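Local coordinates for protein prephenate dehydratase:Amino acid-binding ACT (Brucella abortus, PDB 6VH5) that probably converts prephenate into phenylpyruvate for phenylalanine biosynthesis and binds phenylalanine in its ACT domain, at residues A[30-35]-A[153-158]; A[34-39]-A[103-108]; A[115-120]-A[138-143]; A[169-174]-A[182-187]. All blocks are in the same frame, centred on the assembly; numbering follows the deposited sequence.

Contact 1: A[30-35]-A[153-158]; sequences QGEAGA and AARLVA
Glu32 and Arg155 form a salt bridge, and these two side chains make the contact. The guanidinium presents its NE side to the carboxylate, and both donating nitrogens converge on the same oxygen: NE and NH2 of Arg155 each lie 3.1 Å from OE1 of Glu32, both bonds being bent to N-H...O angles near 150°. They approach OE1 on its syn side and from one face of the carboxylate. The two flat groups are only 19° apart, with OE1 close to the guanidinium plane but the nitrogens somewhat off the carboxylate plane. A weak third bond runs from Arg155 NH2 to Glu32 OE2 at 3.2 Å. The arginine chain is straight as far as CD and bends at chi3 (50°), which brings its NE edge round to Glu32.

This bridge spans two lobes of a fold of the type 2 periplasmic binding protein kind. Glu32 follows strand 26-30 of one sheet, and Arg155 sits on helix 150-160, which packs against strand 165-169 of the other.

A water lies in the guanidinium plane near Glu32 OE1 and Arg155 NE; its approach to OE1 is unusually short and so doubtful, and the one N-H of NE would have to be shared between it and OE1.

Backbone bonding shapes the glutamate's side: a type II turn from Glu32 to Ala35 is closed by Ala35 N to Glu32 O at 3.2 Å, with Gly34 at its third position in positive phi. The turn leads directly into helix 36-44, for which Ala35 is the N-cap.

Contact 2: A[34-39]-A[103-108]; sequences GANSDT and LPIHFQ
This is a partly buried packing contact, with a polar flank bridged by two waters, between the first turn of helix 36-44 and the chain leaving strand 96-104; Asn36 and Thr39 face Leu103 and Ile105. Methyl groups of segment 103-108 do the touching. CD1 of Ile105 lies against the amide of Asn36, 3.7 Å from its CG, and Ile105 CG2 sits 3.9 Å from Asn36 ND2. One branch of Leu103 approaches the helix backbone, CD2 standing 3.5 Å from the carbonyl O of Asn36, while the other reaches Thr39, with CD1 4.1 Å from CG2.

The Thr39 rotamer also suits its hydroxyl: with OG1 beside the backbone N (chi1 -57°) it bonds to Ala35 O, which also accepts from Thr39 N on the opposite face of the carbonyl, and CG2 points to the leucine.

Residues 103-108 form one of the crossings between the two lobes of a type 2 periplasmic-binding-protein fold, since strand 96-104 belongs to one sheet and strand 108-111 to the other. Ile105 packs beside Thr194, predicted to be essential for dehydratase activity.

Along this crossing the Asn36 amide is tied through two waters. OD1 of Asn36 accepts from one at 3.0 Å, which has weak bonds to Pro104 O and His106 N. ND2 of Asn36 donates to the other at 3.2 Å, and that water gives a bond to His106 O at 2.7 Å while lying over the centre of one face of the Phe107 ring.

Contact 3: A[115-120]-A[138-143]; sequences VRREEI and RQNGWK
Apolar packing centres on the indole of Trp142, which Ile120 and Asn140 cover from opposite faces. CG2 of Ile120 makes a CH-pi contact with the five-membered ring, 3.6 Å from its centroid and 14° off the normal. On the other face lies CB of Asn140, 3.3 Å above the ring plane. With CG2 anti to its backbone N (chi1 -68° for CG1), Ile120 brings that methyl over the pyrrole part of the indole, 3.5 Å from Trp142 CE2.

The guanidinium of Arg117 is held chiefly by a salt bridge from NH1 to Glu183, and its NH2 bonds to Asn140 OD1 at 2.8 Å. The N-H...O angle of this second bond is 134°, and the donor stands above the amide plane, so it is short but bent. Asn140 ND2 donates to Val136 O, consistent with OD1 being the acceptor for Arg117. Arg117 NH2 also comes within 3.7 Å of Trp142 CH2.

Gly141, with positive phi, ends helix 134-139 in a Schellman motif, between the two residues that meet the 115-120 segment.

In the fold, the contact ties the turn leading into strand 122-125 to the loop between helix 134-139 and strand 143-146, neighbouring parallel strands. Toward the sheet, Ile120 touches Val111 of strand 108-111 and Leu182 of strand 180-183, and Trp142 touches Leu109.

Contact 4: A[169-174]-A[182-187]; sequences APRLAA and LEENVE
At the edge of the second lobe's mixed sheet, the start of helix 171-176 meets the chain leaving the outermost strand 180-183 through an exposed pair, Arg171 and Glu184. The salt bridge is long, with Arg171 NH2 3.7 Å from Glu184 OE2, and the other terminal nitrogen, NH1, stands 3.9 Å from the same oxygen. OE2 lies near the guanidinium plane, at its edge, yet the carboxylate is turned 85° against that plane. The nearly perpendicular groups therefore cannot pair in the two-pronged, coplanar fashion, and the attraction is one of charge rather than of directed bonds.

Strand 108-111 lies between strands 165-169 and 180-183, which lead into the two segments; Gln108 at its start touches both Arg171 and Glu184. The outer strand carries a classic beta bulge, where Leu182 and Glu183 both face Leu109, just ahead of Glu184.

Arg171 runs straight to CD and bends at chi3 (-48°), bringing its guanidinium beside the extended Glu184. Asn185 approaches more loosely, OD1 being 4.4 Å from Arg171 NH1, and the backbone N of Asn185 bonds to Gln108 OE1.

How the contacts relate
Contacts 2 and 3 are partly buried, contact 2 beside the predicted essential Thr194 and contact 3 around an indole; contacts 1 and 4 are surface charge pairs. Contacts 1 and 2 share Gly34 and Ala35, so one turn and helix start meets the second lobe by a salt bridge and the inter-lobe crossing by methyl packing and waters. Contacts 3 and 4 stay within the second lobe, tied by Arg117 to Glu183. Contact 4 also meets contact 2, through His106 with Glu187 and Gln108 with Asn185, and contact 1, where Gly34 packs on Leu172. The charge pairing is close and nearly coplanar in contact 1, long and nearly perpendicular in contact 4.

Contact 1: A[30-35]-A[153-158]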
loop_
_atom_site.group_PDB
_atom_site.type_symbol
_atom_site.label_atom_id
_atom_site.label_comp_id
_atom_site.label_asym_id
_atom_site.label_seq_id
_atom_site.Cartn_x
_atom_site.Cartn_y
_atom_site.Cartn_z
ATOM N N GLN A 30 -7.799 9.047 -9.187
ATOM C CA GLN A 30 -6.422 8.898 -9.634
ATOM C C GLN A 30 -6.390 7.948 -10.826
ATOM O O GLN A 30 -6.883 6.818 -10.736
ATOM C CB GLN A 30 -5.533 8.370 -8.504
ATOM C CG GLN A 30 -4.041 8.240 -8.838
ATOM C CD GLN A 30 -3.709 6.997 -9.686
ATOM O OE1 GLN A 30 -4.283 5.924 -9.495
ATOM N NE2 GLN A 30 -2.787 7.155 -10.636
ATOM N N GLY A 31 -5.796 8.410 -11.937
ATOM C CA GLY A 31 -5.541 7.632 -13.128
ATOM C C GLY A 31 -5.984 8.356 -14.389
ATOM O O GLY A 31 -6.271 9.559 -14.390
ATOM N N GLU A 32 -5.996 7.616 -15.491
ATOM C CA GLU A 32 -6.468 8.103 -16.777
ATOM C C GLU A 32 -7.925 7.703 -16.959
ATOM O O GLU A 32 -8.417 6.759 -16.336
ATOM C CB GLU A 32 -5.637 7.514 -17.912
ATOM C CG GLU A 32 -4.152 7.674 -17.741
ATOM C CD GLU A 32 -3.402 7.340 -19.006
ATOM O OE1 GLU A 32 -4.047 7.265 -20.076
ATOM O OE2 GLU A 32 -2.171 7.137 -18.926
ATOM N N ALA A 33 -8.599 8.398 -17.869
ATOM C CA ALA A 33 -9.965 8.033 -18.222
ATOM C C ALA A 33 -10.039 6.562 -18.643
ATOM O O ALA A 33 -9.147 6.042 -19.318
ATOM C CB ALA A 33 -10.463 8.936 -19.359
ATOM N N GLY A 34 -11.093 5.879 -18.208
ATOM C CA GLY A 34 -11.243 4.472 -18.514
ATOM C C GLY A 34 -10.697 3.533 -17.464
ATOM O O GLY A 34 -10.801 2.316 -17.633
ATOM N N ALA A 35 -10.111 4.061 -16.391
ATOM C CA ALA A 35 -9.528 3.235 -15.349
ATOM C C ALA A 35 -10.618 2.576 -14.506
ATOM O O ALA A 35 -11.816 2.820 -14.676
ATOM C CB ALA A 35 -8.613 4.074 -14.456
ATOM N N ALA A 153 -2.811 1.929 -21.876
ATOM C CA ALA A 153 -2.527 0.919 -22.887
ATOM C C ALA A 153 -3.641 0.852 -23.920
ATOM O O ALA A 153 -3.375 0.713 -25.121
ATOM C CB ALA A 153 -2.324 -0.443 -22.224
ATOM N N ALA A 154 -4.897 0.965 -23.479
ATOM C CA ALA A 154 -5.994 1.039 -24.438
ATOM C C ALA A 154 -5.900 2.305 -25.284
ATOM O O ALA A 154 -6.078 2.256 -26.508
ATOM C CB ALA A 154 -7.337 0.969 -23.717
ATOM N N ARG A 155 -5.609 3.446 -24.651
ATOM C CA ARG A 155 -5.380 4.672 -25.410
ATOM C C ARG A 155 -4.232 4.512 -26.405
ATOM O O ARG A 155 -4.332 4.958 -27.555
ATOM C CB ARG A 155 -5.113 5.834 -24.454
ATOM C CG ARG A 155 -4.804 7.145 -25.161
ATOM C CD ARG A 155 -4.673 8.329 -24.204
ATOM N NE ARG A 155 -3.777 8.076 -23.079
ATOM C CZ ARG A 155 -2.454 8.007 -23.166
ATOM N NH1 ARG A 155 -1.851 8.137 -24.337
ATOM N NH2 ARG A 155 -1.730 7.780 -22.080
ATOM N N LEU A 156 -3.144 3.857 -25.988
ATOM C CA LEU A 156 -1.998 3.679 -26.875
ATOM C C LEU A 156 -2.370 2.849 -28.099
ATOM O O LEU A 156 -1.928 3.137 -29.216
ATOM C CB LEU A 156 -0.843 3.022 -26.118
ATOM C CG LEU A 156 0.403 2.736 -26.963
ATOM C CD1 LEU A 156 1.150 4.033 -27.231
ATOM C CD2 LEU A 156 1.314 1.692 -26.320
ATOM N N VAL A 157 -3.167 1.800 -27.903
ATOM C CA VAL A 157 -3.552 0.927 -29.005
ATOM C C VAL A 157 -4.420 1.673 -30.010
ATOM O O VAL A 157 -4.268 1.507 -31.225
ATOM C CB VAL A 157 -4.248 -0.334 -28.450
ATOM C CG1 VAL A 157 -5.032 -1.061 -29.534
ATOM C CG2 VAL A 157 -3.214 -1.275 -27.848
ATOM N N ALA A 158 -5.335 2.511 -29.529
ATOM C CA ALA A 158 -6.202 3.256 -30.438
ATOM C C ALA A 158 -5.437 4.332 -31.191
ATOM O O ALA A 158 -5.792 4.661 -32.329
ATOM C CB ALA A 158 -7.354 3.898 -29.662
HETATM O O HOH W 1 -6.164 8.075 -21.061
#

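Contact 2: A[34-39]-A[103-108]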
loop_
_atom_site.group_PDB
_atom_site.type_symbol
_atom_site.label_atom_id
_atom_site.label_comp_id
_atom_site.label_asym_id
_atom_site.label_seq_id
_atom_site.Cartn_x
_atom_site.Cartn_y
_atom_site.Cartn_z
ATOM N N GLY A 34 -11.093 5.879 -18.208
ATOM C CA GLY A 34 -11.243 4.472 -18.514
ATOM C C GLY A 34 -10.697 3.533 -17.464
ATOM O O GLY A 34 -10.801 2.316 -17.633
ATOM N N ALA A 35 -10.111 4.061 -16.391
ATOM C CA ALA A 35 -9.528 3.235 -15.349
ATOM C C ALA A 35 -10.618 2.576 -14.506
ATOM O O ALA A 35 -11.816 2.820 -14.676
ATOM C CB ALA A 35 -8.613 4.074 -14.456
ATOM N N ASN A 36 -10.182 1.698 -13.599
ATOM C CA ASN A 36 -11.111 1.103 -12.647
ATOM C C ASN A 36 -11.666 2.155 -11.683
ATOM O O ASN A 36 -12.834 2.075 -11.276
ATOM C CB ASN A 36 -10.430 -0.038 -11.880
ATOM C CG ASN A 36 -10.249 -1.293 -12.724
ATOM O OD1 ASN A 36 -11.162 -1.719 -13.436
ATOM N ND2 ASN A 36 -9.074 -1.908 -12.626
ATOM N N SER A 37 -10.840 3.135 -11.289
ATOM C CA SER A 37 -11.330 4.232 -10.446
ATOM C C SER A 37 -12.442 5.008 -11.141
ATOM O O SER A 37 -13.439 5.379 -10.512
ATOM C CB SER A 37 -10.189 5.185 -10.083
ATOM O OG SER A 37 -9.302 4.617 -9.139
ATOM N N ASP A 38 -12.277 5.261 -12.443
ATOM C CA ASP A 38 -13.323 5.889 -13.246
ATOM C C ASP A 38 -14.580 5.022 -13.283
ATOM O O ASP A 38 -15.701 5.534 -13.181
ATOM C CB ASP A 38 -12.774 6.149 -14.656
ATOM C CG ASP A 38 -13.717 6.953 -15.549
ATOM O OD1 ASP A 38 -14.798 7.390 -15.106
ATOM O OD2 ASP A 38 -13.368 7.129 -16.732
ATOM N N THR A 39 -14.410 3.703 -13.417
ATOM C CA THR A 39 -15.557 2.798 -13.402
ATOM C C THR A 39 -16.342 2.925 -12.100
ATOM O O THR A 39 -17.578 2.995 -12.113
ATOM C CB THR A 39 -15.076 1.355 -13.587
ATOM O OG1 THR A 39 -14.333 1.251 -14.808
ATOM C CG2 THR A 39 -16.253 0.368 -13.603
ATOM N N LEU A 103 -15.701 -2.856 -6.000
ATOM C CA LEU A 103 -15.736 -3.120 -7.437
ATOM C C LEU A 103 -14.981 -4.397 -7.790
ATOM O O LEU A 103 -13.771 -4.494 -7.527
ATOM C CB LEU A 103 -15.174 -1.926 -8.213
ATOM C CG LEU A 103 -14.983 -2.139 -9.710
ATOM C CD1 LEU A 103 -16.327 -2.162 -10.398
ATOM C CD2 LEU A 103 -14.152 -0.982 -10.257
ATOM N N PRO A 104 -15.641 -5.399 -8.365
ATOM C CA PRO A 104 -14.902 -6.555 -8.907
ATOM C C PRO A 104 -14.014 -6.129 -10.072
ATOM O O PRO A 104 -14.475 -5.491 -11.021
ATOM C CB PRO A 104 -16.014 -7.507 -9.363
ATOM C CG PRO A 104 -17.219 -7.093 -8.550
ATOM C CD PRO A 104 -17.098 -5.599 -8.396
ATOM N N ILE A 105 -12.732 -6.482 -9.981
ATOM C CA ILE A 105 -11.720 -6.085 -10.959
ATOM C C ILE A 105 -11.622 -7.159 -12.040
ATOM O O ILE A 105 -11.386 -8.333 -11.739
ATOM C CB ILE A 105 -10.360 -5.863 -10.277
ATOM C CG1 ILE A 105 -10.456 -4.734 -9.267
ATOM C CG2 ILE A 105 -9.284 -5.545 -11.300
ATOM C CD1 ILE A 105 -11.090 -3.479 -9.833
ATOM N N HIS A 106 -11.789 -6.758 -13.300
ATOM C CA HIS A 106 -11.681 -7.667 -14.436
ATOM C C HIS A 106 -10.881 -7.016 -15.555
ATOM O O HIS A 106 -10.933 -5.797 -15.750
ATOM C CB HIS A 106 -13.062 -8.088 -14.955
ATOM C CG HIS A 106 -13.846 -8.907 -13.978
ATOM N ND1 HIS A 106 -13.372 -10.089 -13.449
ATOM C CD2 HIS A 106 -15.055 -8.696 -13.406
ATOM C CE1 HIS A 106 -14.266 -10.579 -12.608
ATOM N NE2 HIS A 106 -15.294 -9.752 -12.562
ATOM N N PHE A 107 -10.160 -7.851 -16.305
ATOM C CA PHE A 107 -9.361 -7.424 -17.444
ATOM C C PHE A 107 -9.955 -7.946 -18.740
ATOM O O PHE A 107 -10.343 -9.116 -18.833
ATOM C CB PHE A 107 -7.922 -7.925 -17.340
ATOM C CG PHE A 107 -7.070 -7.116 -16.440
ATOM C CD1 PHE A 107 -6.802 -7.546 -15.160
ATOM C CD2 PHE A 107 -6.549 -5.907 -16.873
ATOM C CE1 PHE A 107 -6.020 -6.790 -14.323
ATOM C CE2 PHE A 107 -5.763 -5.145 -16.043
ATOM C CZ PHE A 107 -5.502 -5.582 -14.759
ATOM N N GLN A 108 -9.975 -7.084 -19.753
ATOM C CA GLN A 108 -10.482 -7.428 -21.073
ATOM C C GLN A 108 -9.354 -7.316 -22.088
ATOM O O GLN A 108 -8.613 -6.327 -22.090
ATOM C CB GLN A 108 -11.646 -6.511 -21.467
ATOM C CG GLN A 108 -12.606 -6.198 -20.320
ATOM C CD GLN A 108 -13.386 -7.416 -19.857
ATOM O OE1 GLN A 108 -13.378 -8.463 -20.510
ATOM N NE2 GLN A 108 -14.050 -7.292 -18.713
HETATM O O HOH W 2 -13.267 -3.835 -13.815
HETATM O O HOH W 3 -8.898 -4.270 -14.837
#

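Contact 3: A[115-120]-A[138-143]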
loop_
_atom_site.group_PDB
_atom_site.type_symbol
_atom_site.label_atom_id
_atom_site.label_comp_id
_atom_site.label_asym_id
_atom_site.label_seq_id
_atom_site.Cartn_x
_atom_site.Cartn_y
_atom_site.Cartn_z
ATOM N N VAL A 115 -9.892 -6.563 -35.889
ATOM C CA VAL A 115 -8.640 -7.301 -35.823
ATOM C C VAL A 115 -8.912 -8.725 -35.352
ATOM O O VAL A 115 -9.703 -8.954 -34.427
ATOM C CB VAL A 115 -7.655 -6.571 -34.893
ATOM C CG1 VAL A 115 -6.525 -7.478 -34.444
ATOM C CG2 VAL A 115 -7.099 -5.341 -35.591
ATOM N N ARG A 116 -8.277 -9.697 -36.010
ATOM C CA ARG A 116 -8.455 -11.102 -35.679
ATOM C C ARG A 116 -7.395 -11.547 -34.672
ATOM O O ARG A 116 -6.329 -10.940 -34.546
ATOM C CB ARG A 116 -8.388 -11.972 -36.942
ATOM N N ARG A 117 -7.726 -12.604 -33.919
ATOM C CA ARG A 117 -6.807 -13.120 -32.909
ATOM C C ARG A 117 -5.436 -13.437 -33.504
ATOM O O ARG A 117 -4.412 -13.273 -32.829
ATOM C CB ARG A 117 -7.424 -14.349 -32.233
ATOM C CG ARG A 117 -6.512 -15.083 -31.252
ATOM C CD ARG A 117 -7.199 -16.300 -30.630
ATOM N NE ARG A 117 -8.290 -15.894 -29.749
ATOM C CZ ARG A 117 -8.149 -15.650 -28.446
ATOM N NH1 ARG A 117 -9.197 -15.276 -27.716
ATOM N NH2 ARG A 117 -6.961 -15.781 -27.867
ATOM N N GLU A 118 -5.398 -13.898 -34.764
ATOM C CA GLU A 118 -4.133 -14.288 -35.392
ATOM C C GLU A 118 -3.168 -13.116 -35.550
ATOM O O GLU A 118 -1.949 -13.322 -35.615
ATOM C CB GLU A 118 -4.367 -14.867 -36.785
ATOM C CG GLU A 118 -5.456 -15.853 -36.862
ATOM C CD GLU A 118 -6.790 -15.258 -37.213
ATOM O OE1 GLU A 118 -6.956 -14.924 -38.412
ATOM O OE2 GLU A 118 -7.655 -15.141 -36.311
ATOM N N GLU A 119 -3.677 -11.891 -35.640
ATOM C CA GLU A 119 -2.788 -10.768 -35.912
ATOM C C GLU A 119 -1.993 -10.305 -34.693
ATOM O O GLU A 119 -0.919 -9.717 -34.872
ATOM C CB GLU A 119 -3.595 -9.608 -36.506
ATOM C CG GLU A 119 -4.497 -10.084 -37.642
ATOM C CD GLU A 119 -5.207 -8.970 -38.373
ATOM O OE1 GLU A 119 -4.531 -8.047 -38.887
ATOM O OE2 GLU A 119 -6.458 -9.027 -38.418
ATOM N N ILE A 120 -2.470 -10.568 -33.469
ATOM C CA ILE A 120 -1.823 -10.006 -32.284
ATOM C C ILE A 120 -0.465 -10.656 -32.066
ATOM O O ILE A 120 -0.323 -11.881 -32.151
ATOM C CB ILE A 120 -2.719 -10.150 -31.043
ATOM C CG1 ILE A 120 -3.953 -9.257 -31.167
ATOM C CG2 ILE A 120 -1.946 -9.848 -29.760
ATOM C CD1 ILE A 120 -5.168 -9.971 -31.666
ATOM N N ARG A 138 0.708 -16.559 -22.344
ATOM C CA ARG A 138 1.444 -17.786 -22.623
ATOM C C ARG A 138 0.660 -18.715 -23.544
ATOM O O ARG A 138 1.239 -19.319 -24.455
ATOM C CB ARG A 138 1.775 -18.511 -21.312
ATOM C CG ARG A 138 2.457 -19.862 -21.513
ATOM C CD ARG A 138 2.447 -20.770 -20.267
ATOM N NE ARG A 138 1.123 -21.321 -19.979
ATOM C CZ ARG A 138 0.332 -20.902 -18.992
ATOM N NH1 ARG A 138 0.734 -19.931 -18.180
ATOM N NH2 ARG A 138 -0.861 -21.459 -18.811
ATOM N N GLN A 139 -0.657 -18.810 -23.345
ATOM C CA GLN A 139 -1.478 -19.705 -24.153
ATOM C C GLN A 139 -1.491 -19.307 -25.624
ATOM O O GLN A 139 -1.601 -20.177 -26.495
ATOM C CB GLN A 139 -2.908 -19.729 -23.611
ATOM C CG GLN A 139 -3.100 -20.574 -22.370
ATOM C CD GLN A 139 -4.424 -20.290 -21.679
ATOM O OE1 GLN A 139 -5.054 -19.258 -21.925
ATOM N NE2 GLN A 139 -4.849 -21.198 -20.807
ATOM N N ASN A 140 -1.360 -18.018 -25.923
ATOM C CA ASN A 140 -1.419 -17.529 -27.295
ATOM C C ASN A 140 -0.056 -17.187 -27.885
ATOM O O ASN A 140 0.008 -16.786 -29.051
ATOM C CB ASN A 140 -2.336 -16.307 -27.379
ATOM C CG ASN A 140 -3.796 -16.651 -27.116
ATOM O OD1 ASN A 140 -4.509 -17.105 -28.006
ATOM N ND2 ASN A 140 -4.246 -16.430 -25.880
ATOM N N GLY A 141 1.023 -17.338 -27.124
ATOM C CA GLY A 141 2.346 -17.055 -27.654
ATOM C C GLY A 141 2.605 -15.583 -27.909
ATOM O O GLY A 141 3.241 -15.231 -28.913
ATOM N N TRP A 142 2.094 -14.716 -27.045
ATOM C CA TRP A 142 2.284 -13.281 -27.169
ATOM C C TRP A 142 3.415 -12.802 -26.266
ATOM O O TRP A 142 3.897 -13.524 -25.392
ATOM C CB TRP A 142 0.979 -12.557 -26.845
ATOM C CG TRP A 142 -0.090 -12.843 -27.840
ATOM C CD1 TRP A 142 0.078 -13.087 -29.169
ATOM C CD2 TRP A 142 -1.496 -12.931 -27.590
ATOM N NE1 TRP A 142 -1.137 -13.310 -29.768
ATOM C CE2 TRP A 142 -2.121 -13.222 -28.820
ATOM C CE3 TRP A 142 -2.289 -12.782 -26.449
ATOM C CZ2 TRP A 142 -3.500 -13.372 -28.939
ATOM C CZ3 TRP A 142 -3.657 -12.924 -26.571
ATOM C CH2 TRP A 142 -4.249 -13.212 -27.806
ATOM N N LYS A 143 3.864 -11.571 -26.523
ATOM C CA LYS A 143 4.900 -10.908 -25.736
ATOM C C LYS A 143 4.250 -9.758 -24.981
ATOM O O LYS A 143 3.796 -8.788 -25.595
ATOM C CB LYS A 143 6.036 -10.408 -26.626
#

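Contact 4: A[169-174]-A[182-187]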
loop_
_atom_site.group_PDB
_atom_site.type_symbol
_atom_site.label_atom_id
_atom_site.label_comp_id
_atom_site.label_asym_id
_atom_site.label_seq_id
_atom_site.Cartn_x
_atom_site.Cartn_y
_atom_site.Cartn_z
ATOM N N ALA A 169 -7.178 -4.191 -20.307
ATOM C CA ALA A 169 -7.690 -2.968 -19.706
ATOM C C ALA A 169 -9.092 -3.227 -19.182
ATOM O O ALA A 169 -9.727 -4.227 -19.545
ATOM C CB ALA A 169 -7.685 -1.817 -20.725
ATOM N N PRO A 170 -9.611 -2.339 -18.326
ATOM C CA PRO A 170 -10.992 -2.487 -17.854
ATOM C C PRO A 170 -11.983 -2.313 -18.992
ATOM O O PRO A 170 -11.715 -1.634 -19.984
ATOM C CB PRO A 170 -11.143 -1.360 -16.821
ATOM C CG PRO A 170 -9.743 -1.053 -16.377
ATOM C CD PRO A 170 -8.924 -1.233 -17.639
ATOM N N ARG A 171 -13.164 -2.912 -18.809
ATOM C CA ARG A 171 -14.187 -2.890 -19.851
ATOM C C ARG A 171 -14.510 -1.464 -20.293
ATOM O O ARG A 171 -14.762 -1.221 -21.480
ATOM C CB ARG A 171 -15.449 -3.599 -19.356
ATOM C CG ARG A 171 -16.651 -3.439 -20.280
ATOM C CD ARG A 171 -17.864 -4.202 -19.780
ATOM N NE ARG A 171 -17.512 -5.568 -19.406
ATOM C CZ ARG A 171 -17.463 -6.595 -20.252
ATOM N NH1 ARG A 171 -17.128 -7.798 -19.806
ATOM N NH2 ARG A 171 -17.732 -6.418 -21.542
ATOM N N LEU A 172 -14.490 -0.508 -19.354
ATOM C CA LEU A 172 -14.815 0.882 -19.672
ATOM C C LEU A 172 -13.883 1.462 -20.730
ATOM O O LEU A 172 -14.328 2.194 -21.622
ATOM C CB LEU A 172 -14.776 1.743 -18.404
ATOM C CG LEU A 172 -14.871 3.256 -18.634
ATOM C CD1 LEU A 172 -16.217 3.646 -19.231
ATOM C CD2 LEU A 172 -14.640 3.994 -17.321
ATOM N N ALA A 173 -12.591 1.140 -20.655
ATOM C CA ALA A 173 -11.650 1.713 -21.609
ATOM C C ALA A 173 -11.957 1.270 -23.033
ATOM O O ALA A 173 -11.698 2.024 -23.979
ATOM C CB ALA A 173 -10.216 1.337 -21.233
ATOM N N ALA A 174 -12.530 0.074 -23.211
ATOM C CA ALA A 174 -12.861 -0.380 -24.562
ATOM C C ALA A 174 -13.942 0.492 -25.190
ATOM O O ALA A 174 -13.851 0.850 -26.373
ATOM C CB ALA A 174 -13.288 -1.847 -24.552
ATOM N N LEU A 182 -11.753 -8.780 -27.725
ATOM C CA LEU A 182 -11.569 -10.088 -28.335
ATOM C C LEU A 182 -11.945 -11.204 -27.365
ATOM O O LEU A 182 -12.593 -12.178 -27.758
ATOM C CB LEU A 182 -10.120 -10.224 -28.783
ATOM C CG LEU A 182 -9.700 -11.324 -29.736
ATOM C CD1 LEU A 182 -10.639 -11.417 -30.934
ATOM C CD2 LEU A 182 -8.291 -11.007 -30.162
ATOM N N GLU A 183 -11.542 -11.081 -26.096
ATOM C CA GLU A 183 -11.871 -12.056 -25.065
ATOM C C GLU A 183 -12.188 -11.327 -23.764
ATOM O O GLU A 183 -11.603 -10.286 -23.453
ATOM C CB GLU A 183 -10.738 -13.077 -24.856
ATOM C CG GLU A 183 -11.198 -14.408 -24.280
ATOM C CD GLU A 183 -10.061 -15.406 -24.083
ATOM O OE1 GLU A 183 -9.999 -16.050 -23.011
ATOM O OE2 GLU A 183 -9.214 -15.528 -24.995
ATOM N N GLU A 184 -13.103 -11.906 -22.995
ATOM C CA GLU A 184 -13.639 -11.282 -21.797
ATOM C C GLU A 184 -13.026 -11.916 -20.562
ATOM O O GLU A 184 -12.756 -13.117 -20.551
ATOM C CB GLU A 184 -15.159 -11.429 -21.739
ATOM C CG GLU A 184 -15.909 -10.383 -22.538
ATOM C CD GLU A 184 -17.410 -10.583 -22.497
ATOM O OE1 GLU A 184 -17.866 -11.592 -21.914
ATOM O OE2 GLU A 184 -18.134 -9.731 -23.053
ATOM N N ASN A 185 -12.783 -11.098 -19.537
ATOM C CA ASN A 185 -12.404 -11.573 -18.199
ATOM C C ASN A 185 -11.244 -12.566 -18.260
ATOM O O ASN A 185 -11.350 -13.715 -17.829
ATOM C CB ASN A 185 -13.610 -12.188 -17.480
ATOM C CG ASN A 185 -14.668 -11.163 -17.145
ATOM O OD1 ASN A 185 -14.408 -9.954 -17.168
ATOM N ND2 ASN A 185 -15.876 -11.634 -16.853
ATOM N N VAL A 186 -10.127 -12.105 -18.833
ATOM C CA VAL A 186 -9.032 -13.008 -19.168
ATOM C C VAL A 186 -8.014 -13.162 -18.044
ATOM O O VAL A 186 -7.016 -13.875 -18.226
ATOM C CB VAL A 186 -8.309 -12.513 -20.436
ATOM C CG1 VAL A 186 -9.304 -12.312 -21.565
ATOM C CG2 VAL A 186 -7.542 -11.239 -20.138
ATOM N N GLU A 187 -8.245 -12.547 -16.886
ATOM C CA GLU A 187 -7.286 -12.599 -15.791
ATOM C C GLU A 187 -7.154 -14.014 -15.225
ATOM O O GLU A 187 -8.079 -14.834 -15.290
ATOM C CB GLU A 187 -7.681 -11.619 -14.674
ATOM C CG GLU A 187 -8.976 -11.962 -13.952
ATOM C CD GLU A 187 -10.221 -11.424 -14.650
ATOM O OE1 GLU A 187 -11.339 -11.637 -14.119
ATOM O OE2 GLU A 187 -10.082 -10.785 -15.720
#